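Local atomic coordinates of ribonucleoside triphosphate reductase (Lactobacillus leichmannii, PDB entry 1L1L), a protein that reduces ribonucleoside triphosphates to 2'-deoxyribonucleoside triphosphates, using coenzyme B12 (adenosylcobalamin) to start the radical chemistry. Residues F150-L153 with F154-M158; V188-S192 with E193-A197; L229-A232 with L233-L237; M275-I278 with S279-L282. One frame throughout, in Å; residues are numbered along the deposited sequence.

Contact 1. Residues F150-L153 with F154-M158. Unlike the reference sequence in segment 150-153: Phe152 (reference Cys).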
loop_
_atom_site.group_PDB
_atom_site.type_symbol
_atom_site.label_atom_id
_atom_site.label_comp_id
_atom_site.label_asym_id
_atom_site.label_seq_id
_atom_site.Cartn_x
_atom_site.Cartn_y
_atom_site.Cartn_z
ATOM N N PHE A 150 -3.538 -18.574 -2.825
ATOM C CA PHE A 150 -3.306 -17.917 -4.103
ATOM C C PHE A 150 -4.572 -17.203 -4.549
ATOM O O PHE A 150 -4.509 -16.152 -5.200
ATOM C CB PHE A 150 -2.901 -18.938 -5.170
ATOM C CG PHE A 150 -1.642 -19.684 -4.845
ATOM C CD1 PHE A 150 -0.397 -19.090 -5.038
ATOM C CD2 PHE A 150 -1.702 -20.967 -4.321
ATOM C CE1 PHE A 150 0.779 -19.765 -4.713
ATOM C CE2 PHE A 150 -0.529 -21.656 -3.987
ATOM C CZ PHE A 150 0.713 -21.054 -4.182
ATOM N N SER A 151 -5.716 -17.795 -4.215
ATOM C CA SER A 151 -7.000 -17.201 -4.574
ATOM C C SER A 151 -7.197 -15.918 -3.776
ATOM O O SER A 151 -7.721 -14.926 -4.302
ATOM C CB SER A 151 -8.146 -18.170 -4.275
ATOM O OG SER A 151 -8.099 -19.283 -5.151
ATOM N N PHE A 152 -6.789 -15.959 -2.509
ATOM C CA PHE A 152 -6.906 -14.807 -1.617
ATOM C C PHE A 152 -6.061 -13.674 -2.185
ATOM O O PHE A 152 -6.535 -12.546 -2.361
ATOM C CB PHE A 152 -6.403 -15.156 -0.215
ATOM C CG PHE A 152 -6.495 -14.012 0.753
ATOM C CD1 PHE A 152 -7.696 -13.740 1.416
ATOM C CD2 PHE A 152 -5.421 -13.146 0.931
ATOM C CE1 PHE A 152 -7.821 -12.620 2.237
ATOM C CE2 PHE A 152 -5.540 -12.021 1.749
ATOM C CZ PHE A 152 -6.739 -11.758 2.400
ATOM N N LEU A 153 -4.795 -13.977 -2.468
ATOM C CA LEU A 153 -3.901 -12.974 -3.027
ATOM C C LEU A 153 -4.426 -12.414 -4.355
ATOM O O LEU A 153 -4.443 -11.194 -4.559
ATOM C CB LEU A 153 -2.504 -13.570 -3.222
ATOM C CG LEU A 153 -1.461 -12.691 -3.911
ATOM C CD1 LEU A 153 -0.176 -12.725 -3.132
ATOM C CD2 LEU A 153 -1.248 -13.185 -5.321
ATOM N N PHE A 154 -4.850 -13.308 -5.251
ATOM C CA PHE A 154 -5.374 -12.949 -6.570
ATOM C C PHE A 154 -6.572 -11.991 -6.418
ATOM O O PHE A 154 -6.666 -10.958 -7.084
ATOM C CB PHE A 154 -5.822 -14.235 -7.287
ATOM C CG PHE A 154 -6.022 -14.102 -8.785
ATOM C CD1 PHE A 154 -5.727 -12.926 -9.465
ATOM C CD2 PHE A 154 -6.491 -15.194 -9.519
ATOM C CE1 PHE A 154 -5.892 -12.832 -10.845
ATOM C CE2 PHE A 154 -6.660 -15.115 -10.897
ATOM C CZ PHE A 154 -6.361 -13.929 -11.568
ATOM N N ASP A 155 -7.469 -12.339 -5.512
ATOM C CA ASP A 155 -8.676 -11.533 -5.291
ATOM C C ASP A 155 -8.359 -10.118 -4.784
ATOM O O ASP A 155 -8.757 -9.126 -5.399
ATOM C CB ASP A 155 -9.608 -12.278 -4.323
ATOM C CG ASP A 155 -10.961 -11.593 -4.165
ATOM O OD1 ASP A 155 -11.511 -11.149 -5.186
ATOM O OD2 ASP A 155 -11.461 -11.518 -3.024
ATOM N N GLU A 156 -7.616 -10.021 -3.689
ATOM C CA GLU A 156 -7.271 -8.718 -3.129
ATOM C C GLU A 156 -6.460 -7.895 -4.125
ATOM O O GLU A 156 -6.603 -6.668 -4.197
ATOM C CB GLU A 156 -6.510 -8.890 -1.818
ATOM C CG GLU A 156 -7.303 -9.591 -0.727
ATOM C CD GLU A 156 -8.703 -9.000 -0.519
ATOM O OE1 GLU A 156 -8.871 -7.769 -0.690
ATOM O OE2 GLU A 156 -9.624 -9.774 -0.171
ATOM N N LEU A 157 -5.599 -8.557 -4.900
ATOM C CA LEU A 157 -4.828 -7.837 -5.905
ATOM C C LEU A 157 -5.762 -7.264 -6.986
ATOM O O LEU A 157 -5.576 -6.139 -7.437
ATOM C CB LEU A 157 -3.783 -8.756 -6.577
ATOM C CG LEU A 157 -2.477 -9.079 -5.827
ATOM C CD1 LEU A 157 -1.686 -10.196 -6.588
ATOM C CD2 LEU A 157 -1.644 -7.822 -5.694
ATOM N N MET A 158 -6.754 -8.032 -7.423
ATOM C CA MET A 158 -7.639 -7.520 -8.459
ATOM C C MET A 158 -8.526 -6.397 -7.913
ATOM O O MET A 158 -9.024 -5.588 -8.679
ATOM C CB MET A 158 -8.500 -8.630 -9.055
ATOM C CG MET A 158 -7.762 -9.429 -10.121
ATOM S SD MET A 158 -8.889 -10.480 -10.984
ATOM C CE MET A 158 -9.293 -11.636 -9.686
#
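Phe152 lies under Glu156 one helical turn on: the methylene CG of Glu156 sits over one face of the ring, displaced toward its rim, in a CH-pi contact 4.1 Å from the centroid. Chi1 (-62°), with CG anti to the carbonyl carbon, puts it there; the bend at chi2 (-50°) runs the carboxylate out past the rim, OE2 4.1 Å from Phe152 CE1, the two planes 43° apart. Beside this pair, Leu153 and Leu157 run side by side in the same direction. Their methyls CD2 and CD1 are only 3.3 Å apart, tighter than normal carbon contact. Branched leucines fill this side of helix 148-158 well, since it faces Val163 of strand 162-166. The backbone beneath is regular helix; Glu156 N gives Phe152 O an almost straight bond of 3.1 Å. On another flank, small Ser151 fits against helix 224-236 and its OG bonds to Tyr129 OH, whereas Asp155 meets Arg224, Lys159 and Trp457 NE1. With two cationic partners and an indole N-H around it, the buried Asp155 carboxylate is probably kept ionised; Glu156, close to the like-charged Asp114 and with a long, weak ion pair to Lys159, may hold its proton more readily.

Contact 2. Residues V188-S192 with E193-A197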
loop_
_atom_site.group_PDB
_atom_site.type_symbol
_atom_site.label_atom_id
_atom_site.label_comp_id
_atom_site.label_asym_id
_atom_site.label_seq_id
_atom_site.Cartn_x
_atom_site.Cartn_y
_atom_site.Cartn_z
ATOM N N VAL A 188 -10.721 -19.294 -26.670
ATOM C CA VAL A 188 -11.241 -17.952 -26.893
ATOM C C VAL A 188 -11.834 -17.975 -28.296
ATOM O O VAL A 188 -11.131 -17.789 -29.290
ATOM C CB VAL A 188 -10.145 -16.872 -26.811
ATOM C CG1 VAL A 188 -10.673 -15.555 -27.367
ATOM C CG2 VAL A 188 -9.713 -16.680 -25.357
ATOM N N ASP A 189 -13.137 -18.221 -28.351
ATOM C CA ASP A 189 -13.881 -18.301 -29.603
ATOM C C ASP A 189 -13.478 -17.284 -30.659
ATOM O O ASP A 189 -13.148 -16.142 -30.346
ATOM C CB ASP A 189 -15.379 -18.173 -29.313
ATOM C CG ASP A 189 -16.223 -18.226 -30.569
ATOM O OD1 ASP A 189 -15.848 -18.947 -31.515
ATOM O OD2 ASP A 189 -17.273 -17.556 -30.603
ATOM N N GLU A 190 -13.517 -17.718 -31.919
ATOM C CA GLU A 190 -13.168 -16.868 -33.055
ATOM C C GLU A 190 -14.016 -15.592 -33.051
ATOM O O GLU A 190 -13.616 -14.561 -33.597
ATOM C CB GLU A 190 -13.414 -17.611 -34.376
ATOM C CG GLU A 190 -12.517 -18.820 -34.673
ATOM C CD GLU A 190 -12.703 -19.995 -33.717
ATOM O OE1 GLU A 190 -13.766 -20.099 -33.063
ATOM O OE2 GLU A 190 -11.780 -20.834 -33.635
ATOM N N THR A 191 -15.187 -15.668 -32.422
ATOM C CA THR A 191 -16.111 -14.539 -32.370
ATOM C C THR A 191 -15.712 -13.418 -31.415
ATOM O O THR A 191 -16.029 -12.250 -31.656
ATOM C CB THR A 191 -17.538 -15.006 -31.994
ATOM O OG1 THR A 191 -18.491 -14.236 -32.734
ATOM C CG2 THR A 191 -17.807 -14.812 -30.483
ATOM N N SER A 192 -15.038 -13.774 -30.326
ATOM C CA SER A 192 -14.619 -12.790 -29.338
ATOM C C SER A 192 -13.861 -11.638 -29.990
ATOM O O SER A 192 -13.197 -11.820 -31.009
ATOM C CB SER A 192 -13.741 -13.462 -28.280
ATOM O OG SER A 192 -13.311 -12.528 -27.308
ATOM N N GLU A 193 -13.974 -10.446 -29.412
ATOM C CA GLU A 193 -13.271 -9.285 -29.949
ATOM C C GLU A 193 -11.804 -9.364 -29.537
ATOM O O GLU A 193 -10.994 -8.520 -29.918
ATOM C CB GLU A 193 -13.872 -7.991 -29.404
ATOM C CG GLU A 193 -15.364 -7.834 -29.650
ATOM C CD GLU A 193 -15.902 -6.530 -29.100
ATOM O OE1 GLU A 193 -17.139 -6.336 -29.122
ATOM O OE2 GLU A 193 -15.088 -5.696 -28.649
ATOM N N SER A 194 -11.476 -10.381 -28.748
ATOM C CA SER A 194 -10.113 -10.579 -28.261
ATOM C C SER A 194 -9.512 -11.873 -28.792
ATOM O O SER A 194 -8.512 -12.357 -28.270
ATOM C CB SER A 194 -10.108 -10.624 -26.731
ATOM O OG SER A 194 -10.719 -9.468 -26.188
ATOM N N TYR A 195 -10.127 -12.433 -29.827
ATOM C CA TYR A 195 -9.645 -13.684 -30.403
ATOM C C TYR A 195 -8.185 -13.622 -30.850
ATOM O O TYR A 195 -7.332 -14.310 -30.291
ATOM C CB TYR A 195 -10.530 -14.100 -31.580
ATOM C CG TYR A 195 -9.971 -15.256 -32.372
ATOM C CD1 TYR A 195 -9.496 -15.069 -33.670
ATOM C CD2 TYR A 195 -9.898 -16.535 -31.817
ATOM C CE1 TYR A 195 -8.960 -16.127 -34.400
ATOM C CE2 TYR A 195 -9.365 -17.600 -32.536
ATOM C CZ TYR A 195 -8.896 -17.390 -33.828
ATOM O OH TYR A 195 -8.360 -18.440 -34.548
ATOM N N ASP A 196 -7.896 -12.804 -31.857
ATOM C CA ASP A 196 -6.528 -12.692 -32.352
ATOM C C ASP A 196 -5.540 -12.518 -31.201
ATOM O O ASP A 196 -4.673 -13.369 -30.987
ATOM C CB ASP A 196 -6.398 -11.523 -33.343
ATOM C CG ASP A 196 -7.072 -11.810 -34.683
ATOM O OD1 ASP A 196 -6.828 -12.898 -35.254
ATOM O OD2 ASP A 196 -7.834 -10.945 -35.173
ATOM N N ALA A 197 -5.683 -11.423 -30.460
ATOM C CA ALA A 197 -4.805 -11.132 -29.331
ATOM C C ALA A 197 -4.566 -12.341 -28.433
ATOM O O ALA A 197 -3.444 -12.566 -27.967
ATOM C CB ALA A 197 -5.378 -9.984 -28.511
#
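Tyr195 reaches back over the turn that precedes it, beginning with CB, which lies 3.5 Å from Asp189 O and about as far from Ser192 O. Because CG stands anti to the backbone N (chi1 171°), the ring is carried across the chain at Glu190. Glu190 CA sits over one face, 3.8 Å from the ring centroid, a CH-pi contact displaced toward the rim. At the ring's edge, in its plane, Val188 O comes within 3.1 Å of CD2, where aromatic hydrogens are weakly positive. Further out, CZ has Glu190 CG at 4.0 Å, and Tyr195 OH is 4.2 Å from that same Glu190 CG. The Glu190 carboxylate stays beside the ring, OE2 bonding to Asn207 N. A flat aromatic suits this place, offering a face to the backbone and an edge to a carbonyl at once. At the start of the second turn, Ser192 OG takes the N-H of Ser194 at 3.2 Å, an ST turn that the short hydroxyl of serine can close; Tyr195 N makes a weak bond to Ser192 O. Two type I beta turns in succession, Asp189 to Ser192 and Ser192 to Tyr195, thus form a compact loop leading from strand 183-187 into helix 195-200.

Contact 3. Residues L229-A232 with L233-L237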
loop_
_atom_site.group_PDB
_atom_site.type_symbol
_atom_site.label_atom_id
_atom_site.label_comp_id
_atom_site.label_asym_id
_atom_site.label_seq_id
_atom_site.Cartn_x
_atom_site.Cartn_y
_atom_site.Cartn_z
ATOM N N LEU A 229 -11.537 -18.264 -9.602
ATOM C CA LEU A 229 -11.965 -19.663 -9.640
ATOM C C LEU A 229 -11.249 -20.476 -10.728
ATOM O O LEU A 229 -10.972 -21.665 -10.537
ATOM C CB LEU A 229 -13.489 -19.743 -9.838
ATOM C CG LEU A 229 -14.334 -19.155 -8.700
ATOM C CD1 LEU A 229 -15.811 -19.247 -9.038
ATOM C CD2 LEU A 229 -14.032 -19.886 -7.406
ATOM N N ALA A 230 -10.940 -19.833 -11.853
ATOM C CA ALA A 230 -10.262 -20.505 -12.963
ATOM C C ALA A 230 -8.806 -20.845 -12.622
ATOM O O ALA A 230 -8.262 -21.865 -13.073
ATOM C CB ALA A 230 -10.310 -19.639 -14.190
ATOM N N ASN A 231 -8.167 -19.983 -11.843
ATOM C CA ASN A 231 -6.789 -20.233 -11.444
ATOM C C ASN A 231 -6.835 -21.253 -10.311
ATOM O O ASN A 231 -5.948 -22.103 -10.191
ATOM C CB ASN A 231 -6.121 -18.935 -10.972
ATOM C CG ASN A 231 -4.693 -19.150 -10.502
ATOM O OD1 ASN A 231 -3.828 -19.571 -11.272
ATOM N ND2 ASN A 231 -4.440 -18.858 -9.231
ATOM N N ALA A 232 -7.886 -21.174 -9.494
ATOM C CA ALA A 232 -8.062 -22.094 -8.369
ATOM C C ALA A 232 -8.266 -23.525 -8.869
ATOM O O ALA A 232 -7.735 -24.484 -8.290
ATOM C CB ALA A 232 -9.255 -21.665 -7.512
ATOM N N LEU A 233 -9.040 -23.652 -9.945
ATOM C CA LEU A 233 -9.318 -24.949 -10.560
ATOM C C LEU A 233 -8.019 -25.526 -11.124
ATOM O O LEU A 233 -7.656 -26.666 -10.828
ATOM C CB LEU A 233 -10.350 -24.783 -11.686
ATOM C CG LEU A 233 -10.656 -26.014 -12.548
ATOM C CD1 LEU A 233 -11.147 -27.148 -11.662
ATOM C CD2 LEU A 233 -11.698 -25.653 -13.616
ATOM N N LEU A 234 -7.324 -24.726 -11.930
ATOM C CA LEU A 234 -6.057 -25.130 -12.532
ATOM C C LEU A 234 -5.055 -25.646 -11.495
ATOM O O LEU A 234 -4.397 -26.669 -11.707
ATOM C CB LEU A 234 -5.426 -23.958 -13.282
ATOM C CG LEU A 234 -4.012 -24.235 -13.800
ATOM C CD1 LEU A 234 -4.044 -25.415 -14.777
ATOM C CD2 LEU A 234 -3.456 -22.997 -14.472
ATOM N N ILE A 235 -4.931 -24.926 -10.383
ATOM C CA ILE A 235 -4.012 -25.315 -9.327
ATOM C C ILE A 235 -4.447 -26.597 -8.612
ATOM O O ILE A 235 -3.672 -27.554 -8.508
ATOM C CB ILE A 235 -3.865 -24.187 -8.274
ATOM C CG1 ILE A 235 -3.141 -22.985 -8.888
ATOM C CG2 ILE A 235 -3.105 -24.701 -7.070
ATOM C CD1 ILE A 235 -3.143 -21.738 -7.999
ATOM N N ASP A 236 -5.683 -26.621 -8.125
ATOM C CA ASP A 236 -6.189 -27.779 -7.398
ATOM C C ASP A 236 -6.201 -29.106 -8.181
ATOM O O ASP A 236 -6.263 -30.181 -7.573
ATOM C CB ASP A 236 -7.595 -27.496 -6.839
ATOM C CG ASP A 236 -7.595 -26.463 -5.704
ATOM O OD1 ASP A 236 -6.645 -26.447 -4.899
ATOM O OD2 ASP A 236 -8.561 -25.676 -5.602
ATOM N N LEU A 237 -6.139 -29.038 -9.511
ATOM C CA LEU A 237 -6.144 -30.252 -10.332
ATOM C C LEU A 237 -4.780 -30.930 -10.362
ATOM O O LEU A 237 -4.619 -31.997 -10.962
ATOM C CB LEU A 237 -6.569 -29.941 -11.768
ATOM C CG LEU A 237 -8.050 -29.655 -12.026
ATOM C CD1 LEU A 237 -8.253 -29.439 -13.518
ATOM C CD2 LEU A 237 -8.904 -30.817 -11.528
#
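Within the beta-alpha-beta unit of strand 216-219, helix 224-236 and strand 249-253, Ile235 sets its CD1 against the amide of Asn231, 3.4 Å from ND2. Asn231 stands out from the helix, CG anti to the backbone N (chi1 178°), and Ile235 reaches back to it with CD1, the two side chains crossing at a slant. Ile235 CG1 meanwhile drops to 3.2 Å from Asn231 O, which already accepts the N-H of Ile235. Asn231 OD1 is buried with no polar partner in the model, the methyls Ile235 CD1 and Met280 CE lying close by. One residue on, Asp236 folds back over the preceding turn: OD2 lies 3.1 Å from Ala232 O, two acceptors side by side. The closeness is probably eased by Ser147 OG and Tyr138 OH, both hydrogen-bonded to OD2. Ala232 itself is small enough for Tyr129 and Ser151 to come close. Regular backbone bonds underlie all this, as Asp236 N to Ala232 O at 3.0 Å. Leu233 and Leu234, long and branched, turn toward Leu250 of strand 249-253, and Leu233 also meets Tyr218. With Leu233 on both strands, and Asn231 and Leu234 meeting helix 275-289, this is the crossover helix of a beta-alpha-beta unit, packed against the strands it connects.

Contact 4. Residues M275-I278 with S279-L282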
loop_
_atom_site.group_PDB
_atom_site.type_symbol
_atom_site.label_atom_id
_atom_site.label_comp_id
_atom_site.label_asym_id
_atom_site.label_seq_id
_atom_site.Cartn_x
_atom_site.Cartn_y
_atom_site.Cartn_z
ATOM N N MET A 275 -6.087 -11.666 -22.364
ATOM C CA MET A 275 -4.708 -11.972 -22.720
ATOM C C MET A 275 -3.791 -12.174 -21.515
ATOM O O MET A 275 -3.129 -13.207 -21.409
ATOM C CB MET A 275 -4.148 -10.889 -23.647
ATOM C CG MET A 275 -4.816 -10.837 -25.024
ATOM S SD MET A 275 -6.493 -10.104 -25.004
ATOM C CE MET A 275 -6.072 -8.396 -24.831
ATOM N N PRO A 276 -3.734 -11.201 -20.588
ATOM C CA PRO A 276 -2.855 -11.403 -19.428
ATOM C C PRO A 276 -3.232 -12.634 -18.610
ATOM O O PRO A 276 -2.361 -13.279 -18.010
ATOM C CB PRO A 276 -3.005 -10.098 -18.639
ATOM C CG PRO A 276 -4.374 -9.602 -19.044
ATOM C CD PRO A 276 -4.389 -9.888 -20.526
ATOM N N LEU A 277 -4.524 -12.963 -18.586
ATOM C CA LEU A 277 -4.987 -14.134 -17.843
ATOM C C LEU A 277 -4.514 -15.425 -18.512
ATOM O O LEU A 277 -4.182 -16.399 -17.839
ATOM C CB LEU A 277 -6.518 -14.150 -17.753
ATOM C CG LEU A 277 -7.119 -15.376 -17.061
ATOM C CD1 LEU A 277 -6.631 -15.441 -15.622
ATOM C CD2 LEU A 277 -8.648 -15.318 -17.117
ATOM N N ILE A 278 -4.497 -15.427 -19.840
ATOM C CA ILE A 278 -4.072 -16.605 -20.598
ATOM C C ILE A 278 -2.622 -16.951 -20.247
ATOM O O ILE A 278 -2.334 -18.060 -19.806
ATOM C CB ILE A 278 -4.221 -16.354 -22.117
ATOM C CG1 ILE A 278 -5.714 -16.275 -22.467
ATOM C CG2 ILE A 278 -3.535 -17.463 -22.922
ATOM C CD1 ILE A 278 -6.012 -15.647 -23.792
ATOM N N SER A 279 -1.732 -15.986 -20.429
ATOM C CA SER A 279 -0.311 -16.161 -20.122
ATOM C C SER A 279 -0.116 -16.642 -18.685
ATOM O O SER A 279 0.644 -17.586 -18.419
ATOM C CB SER A 279 0.426 -14.840 -20.309
ATOM O OG SER A 279 0.154 -14.285 -21.583
ATOM N N MET A 280 -0.804 -15.988 -17.751
ATOM C CA MET A 280 -0.691 -16.351 -16.346
ATOM C C MET A 280 -1.061 -17.811 -16.106
ATOM O O MET A 280 -0.369 -18.519 -15.379
ATOM C CB MET A 280 -1.596 -15.457 -15.497
ATOM C CG MET A 280 -1.466 -15.675 -14.004
ATOM S SD MET A 280 -2.976 -15.178 -13.120
ATOM C CE MET A 280 -3.773 -16.762 -12.925
ATOM N N LEU A 281 -2.156 -18.268 -16.706
ATOM C CA LEU A 281 -2.586 -19.648 -16.521
ATOM C C LEU A 281 -1.593 -20.620 -17.158
ATOM O O LEU A 281 -1.335 -21.695 -16.618
ATOM C CB LEU A 281 -3.971 -19.863 -17.131
ATOM C CG LEU A 281 -5.114 -19.163 -16.391
ATOM C CD1 LEU A 281 -6.353 -19.149 -17.285
ATOM C CD2 LEU A 281 -5.390 -19.864 -15.064
ATOM N N LEU A 282 -1.051 -20.240 -18.306
ATOM C CA LEU A 282 -0.086 -21.092 -19.000
ATOM C C LEU A 282 1.211 -21.178 -18.214
ATOM O O LEU A 282 1.730 -22.271 -17.978
ATOM C CB LEU A 282 0.189 -20.561 -20.408
ATOM C CG LEU A 282 -1.016 -20.634 -21.359
ATOM C CD1 LEU A 282 -0.642 -20.026 -22.690
ATOM C CD2 LEU A 282 -1.482 -22.078 -21.512
#
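Four successive backbone bonds join each residue of 275-278 to the one four places on, from a rather long 3.3 Å between Ser279 N and Met275 O to 2.9 Å between Leu282 N and Ile278 O. Proline suits position 276, in the first turn, where the lack of an N-H costs the helix nothing. Met275 O has a second, weak approach from Ser279 OG, whose short hydroxyl folds back over the turn. Leu277 carries much of the apolar contact: its CG, anti to the backbone N (chi1 177°), stands the branch outward beside the carbonyl, and Leu281 CD1 comes back to meet it. Leu277 CG and Leu281 CD1 are 3.9 Å apart, the two side chains crossing at an angle, while Leu277 CD1 is 4.1 Å from Met280 CE. The flexible thioether of Met280, bent at chi3 (98°), allows its methyl to curl back to that leucine. These residues form one side of helix 275-289 in the insertion domain, with Leu277, Met280 and Leu281 packing on helix 224-236. Ile278 and Leu282 form a second stripe, lying side by side and pointing the same way, with CG2 of Ile278 3.9 Å from Leu282 CD1. Leu186 of strand 183-187 covers them both, and Ile278 further meets Ser198 of helix 195-200. Leu281 CG also rests 3.3 Å from Leu277 O, probably shielding that carbonyl and its bond to Leu281 N.

Along the chain the four contacts come strictly in series, none nesting in or crossing another, and each closes just a turn or two of backbone. Contact 1, on helix 148-158, comes first; contact 2 rounds the loop after strand 183-187; contacts 3 and 4 belong to helices 224-236 and 275-289. In space they gather. Contact 1 touches contact 3 through Ser151 and Ala232, and contact 4 where Phe154 meets Met280. Contacts 3 and 4 pack helix on helix, Leu234 against Leu281. Contact 2 joins this group through contact 4, as Ala197 meets Met275, but stays about 12 Å (nearest atoms) from contact 3. Helix 275-289 therefore bridges the other helices and the 188-197 loop.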